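Side-chain contact in peptide chain release factor 2 (Thermus thermophilus, PDB 2IHR), which recognises the stop codons UGA and UAA on the ribosome and directs release of the finished polypeptide during translation termination: residues R191-D196 with R200-F205. Numbering follows the deposited sequence.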
ATOM      1  N   ARG A 191       8.958  25.031   3.115  1.00 67.11           N
ATOM      2  CA  ARG A 191       8.415  26.012   4.062  1.00 70.70           C
ATOM      3  C   ARG A 191       9.569  26.557   4.843  1.00 70.68           C
ATOM      4  O   ARG A 191      10.697  26.057   4.744  1.00 63.76           O
ATOM      5  CB  ARG A 191       7.470  25.369   5.086  1.00 59.81           C
ATOM      6  CG  ARG A 191       8.198  24.458   6.039  1.00 53.33           C
ATOM      7  CD  ARG A 191       7.358  23.953   7.191  1.00 53.55           C
ATOM      8  NE  ARG A 191       8.218  23.166   8.064  1.00 58.66           N
ATOM      9  CZ  ARG A 191       7.790  22.444   9.088  1.00 59.56           C
ATOM     10  NH1 ARG A 191       6.485  22.404   9.368  1.00 56.13           N
ATOM     11  NH2 ARG A 191       8.672  21.787   9.850  1.00 51.18           N
ATOM     12  N   PRO A 192       9.318  27.623   5.596  1.00 78.65           N
ATOM     13  CA  PRO A 192      10.412  28.171   6.407  1.00 80.80           C
ATOM     14  C   PRO A 192      10.524  27.288   7.697  1.00 88.97           C
ATOM     15  O   PRO A 192       9.513  26.925   8.327  1.00 87.62           O
ATOM     16  CB  PRO A 192       9.971  29.622   6.662  1.00 61.51           C
ATOM     17  CG  PRO A 192       8.431  29.601   6.448  1.00 57.17           C
ATOM     18  CD  PRO A 192       8.305  28.652   5.274  1.00 59.08           C
ATOM     19  N   SER A 193      11.749  26.930   8.073  1.00 88.89           N
ATOM     20  CA  SER A 193      11.974  26.062   9.228  1.00 89.67           C
ATOM     21  C   SER A 193      11.733  26.655  10.607  1.00 87.73           C
ATOM     22  O   SER A 193      12.186  27.757  10.896  1.00 85.60           O
ATOM     23  CB  SER A 193      13.414  25.517   9.185  1.00 95.43           C
ATOM     24  OG  SER A 193      13.758  24.763  10.351  1.00103.21           O
ATOM     25  N   PRO A 194      11.003  25.931  11.480  1.00 81.00           N
ATOM     26  CA  PRO A 194      10.814  26.522  12.809  1.00 79.20           C
ATOM     27  C   PRO A 194      12.185  26.641  13.478  1.00 77.91           C
ATOM     28  O   PRO A 194      12.409  27.522  14.289  1.00 81.77           O
ATOM     29  CB  PRO A 194       9.908  25.518  13.533  1.00 62.09           C
ATOM     30  CG  PRO A 194      10.076  24.207  12.754  1.00 57.87           C
ATOM     31  CD  PRO A 194      10.212  24.696  11.319  1.00 65.25           C
ATOM     32  N   PHE A 195      13.109  25.770  13.086  1.00 77.28           N
ATOM     33  CA  PHE A 195      14.462  25.740  13.640  1.00 81.38           C
ATOM     34  C   PHE A 195      15.470  26.813  13.178  1.00 85.82           C
ATOM     35  O   PHE A 195      16.541  26.935  13.765  1.00 89.08           O
ATOM     36  CB  PHE A 195      15.023  24.347  13.408  1.00 73.54           C
ATOM     37  CG  PHE A 195      14.071  23.276  13.806  1.00 77.84           C
ATOM     38  CD1 PHE A 195      13.521  23.270  15.095  1.00 79.08           C
ATOM     39  CD2 PHE A 195      13.636  22.328  12.884  1.00 77.32           C
ATOM     40  CE1 PHE A 195      12.550  22.345  15.457  1.00 69.55           C
ATOM     41  CE2 PHE A 195      12.658  21.389  13.235  1.00 72.44           C
ATOM     42  CZ  PHE A 195      12.115  21.405  14.529  1.00 75.02           C
ATOM     43  N   ASP A 196      15.136  27.577  12.135  1.00 78.53           N
ATOM     44  CA  ASP A 196      16.005  28.644  11.623  1.00 82.77           C
ATOM     45  C   ASP A 196      15.294  29.978  11.796  1.00 87.50           C
ATOM     46  O   ASP A 196      14.230  30.194  11.226  1.00 86.33           O
ATOM     47  CB  ASP A 196      16.363  28.428  10.135  1.00 79.38           C
ATOM     48  CG  ASP A 196      16.951  29.684   9.468  1.00 81.25           C
ATOM     49  OD1 ASP A 196      17.116  30.714  10.150  1.00 82.52           O
ATOM     50  OD2 ASP A 196      17.248  29.656   8.246  1.00 83.55           O
ATOM     51  N   ARG A 200      13.741  32.034   6.190  1.00 77.05           N
ATOM     52  CA  ARG A 200      14.191  31.494   4.921  1.00 76.51           C
ATOM     53  C   ARG A 200      13.532  30.121   4.625  1.00 76.86           C
ATOM     54  O   ARG A 200      13.563  29.216   5.479  1.00 77.69           O
ATOM     55  CB  ARG A 200      15.725  31.389   4.958  1.00 85.43           C
ATOM     56  CG  ARG A 200      16.360  30.725   3.750  1.00 85.78           C
ATOM     57  CD  ARG A 200      17.511  29.837   4.213  1.00 88.06           C
ATOM     58  NE  ARG A 200      17.496  28.526   3.555  1.00 91.72           N
ATOM     59  CZ  ARG A 200      18.234  27.490   3.951  1.00 95.45           C
ATOM     60  NH1 ARG A 200      19.047  27.617   5.002  1.00 91.06           N
ATOM     61  NH2 ARG A 200      18.151  26.327   3.316  1.00 88.68           N
ATOM     62  N   ARG A 201      12.933  29.985   3.433  1.00 76.74           N
ATOM     63  CA  ARG A 201      12.286  28.735   3.017  1.00 74.99           C
ATOM     64  C   ARG A 201      13.324  27.614   3.016  1.00 74.50           C
ATOM     65  O   ARG A 201      14.427  27.771   2.486  1.00 80.79           O
ATOM     66  CB  ARG A 201      11.714  28.804   1.578  1.00 77.76           C
ATOM     67  CG  ARG A 201      11.095  30.126   1.097  1.00 75.82           C
ATOM     68  CD  ARG A 201       9.552  30.039   0.837  1.00 73.00           C
ATOM     69  NE  ARG A 201       9.090  28.902   0.008  1.00 76.84           N
ATOM     70  CZ  ARG A 201       8.858  28.932  -1.308  1.00 69.34           C
ATOM     71  NH1 ARG A 201       9.048  30.051  -1.995  1.00 78.48           N
ATOM     72  NH2 ARG A 201       8.394  27.848  -1.934  1.00 74.51           N
ATOM     73  N   HIS A 202      12.981  26.485   3.612  1.00 72.79           N
ATOM     74  CA  HIS A 202      13.885  25.348   3.598  1.00 67.51           C
ATOM     75  C   HIS A 202      13.244  24.311   2.711  1.00 67.07           C
ATOM     76  O   HIS A 202      12.051  24.371   2.387  1.00 62.72           O
ATOM     77  CB  HIS A 202      14.097  24.751   4.988  1.00 77.46           C
ATOM     78  CG  HIS A 202      15.115  25.477   5.816  1.00 84.25           C
ATOM     79  ND1 HIS A 202      15.116  26.852   5.958  1.00 87.88           N
ATOM     80  CD2 HIS A 202      16.128  25.018   6.590  1.00 84.14           C
ATOM     81  CE1 HIS A 202      16.085  27.205   6.787  1.00 82.96           C
ATOM     82  NE2 HIS A 202      16.713  26.112   7.186  1.00 82.40           N
ATOM     83  N   THR A 203      14.058  23.367   2.291  1.00 74.28           N
ATOM     84  CA  THR A 203      13.579  22.300   1.453  1.00 70.54           C
ATOM     85  C   THR A 203      14.065  21.094   2.195  1.00 65.14           C
ATOM     86  O   THR A 203      15.199  21.080   2.642  1.00 67.53           O
ATOM     87  CB  THR A 203      14.172  22.406   0.060  1.00 55.50           C
ATOM     88  OG1 THR A 203      13.816  23.691  -0.506  1.00 54.49           O
ATOM     89  CG2 THR A 203      13.650  21.284  -0.807  1.00 60.82           C
ATOM     90  N   SER A 204      13.189  20.108   2.367  1.00 50.67           N
ATOM     91  CA  SER A 204      13.522  18.922   3.136  1.00 48.71           C
ATOM     92  C   SER A 204      13.004  17.721   2.409  1.00 45.47           C
ATOM     93  O   SER A 204      12.126  17.844   1.541  1.00 46.42           O
ATOM     94  CB  SER A 204      12.860  18.980   4.502  1.00 51.53           C
ATOM     95  OG  SER A 204      13.343  20.052   5.276  1.00 68.71           O
ATOM     96  N   PHE A 205      13.552  16.557   2.736  1.00 53.31           N
ATOM     97  CA  PHE A 205      13.123  15.326   2.082  1.00 52.25           C
ATOM     98  C   PHE A 205      13.090  14.218   3.085  1.00 50.67           C
ATOM     99  O   PHE A 205      13.742  14.294   4.120  1.00 59.31           O
ATOM    100  CB  PHE A 205      14.105  14.902   0.981  1.00 49.97           C
ATOM    101  CG  PHE A 205      14.207  15.883  -0.139  1.00 55.37           C
ATOM    102  CD1 PHE A 205      14.986  17.037   0.004  1.00 55.11           C
ATOM    103  CD2 PHE A 205      13.427  15.726  -1.281  1.00 48.67           C
ATOM    104  CE1 PHE A 205      14.974  18.031  -0.968  1.00 49.68           C
ATOM    105  CE2 PHE A 205      13.408  16.708  -2.255  1.00 50.96           C
ATOM    106  CZ  PHE A 205      14.185  17.870  -2.096  1.00 47.11           C
TER
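Arg191 and His202 form a hydrogen-bonded antiparallel pair, His202 N giving a short bond to Arg191 O (2.6 Å) and Arg191 N a longer one to His202 O (3.2 Å). The imidazole of His202 fills the space between Ser193 and the Arg200 side chain. Its CG lies beside the backbone N (chi1 -82°), turning the ring back toward Arg200, so that ND1 donates to Arg200 O at 2.9 Å, the oxygen lying close to the ring plane. Ser193 CB sits squarely over one ring face in a CH-pi contact, 3.7 Å from the centroid; the bent Arg200 chain brings CZ over the rim of the opposite face. At the ring edge, Asp196 OD2 approaches His202 CE1 at 3.1 Å without a hydrogen bond, the carboxylate plane turned 68° from the ring. Asp196 OD1 accepts from Ser198 N, whereas the Arg200 guanidinium supplies only nearby opposite charge. Ser193 O takes Asp196 N, closing a type I turn, and Ser193 OG receives a weak bond from Phe195 N. Salt bridges to Glu128 and Asp131 of helix 127-145 hold the Arg191 guanidinium. Losing the imidazole of His202 to an alanine is likely to open a gap between Ser193 CB and the Arg200 guanidinium and to take from Arg200 O its ND1 donor. Ser193-Pro194-Phe195 is the SPF tripeptide, the codon-recognition motif of RF2, here in the loop of a beta hairpin.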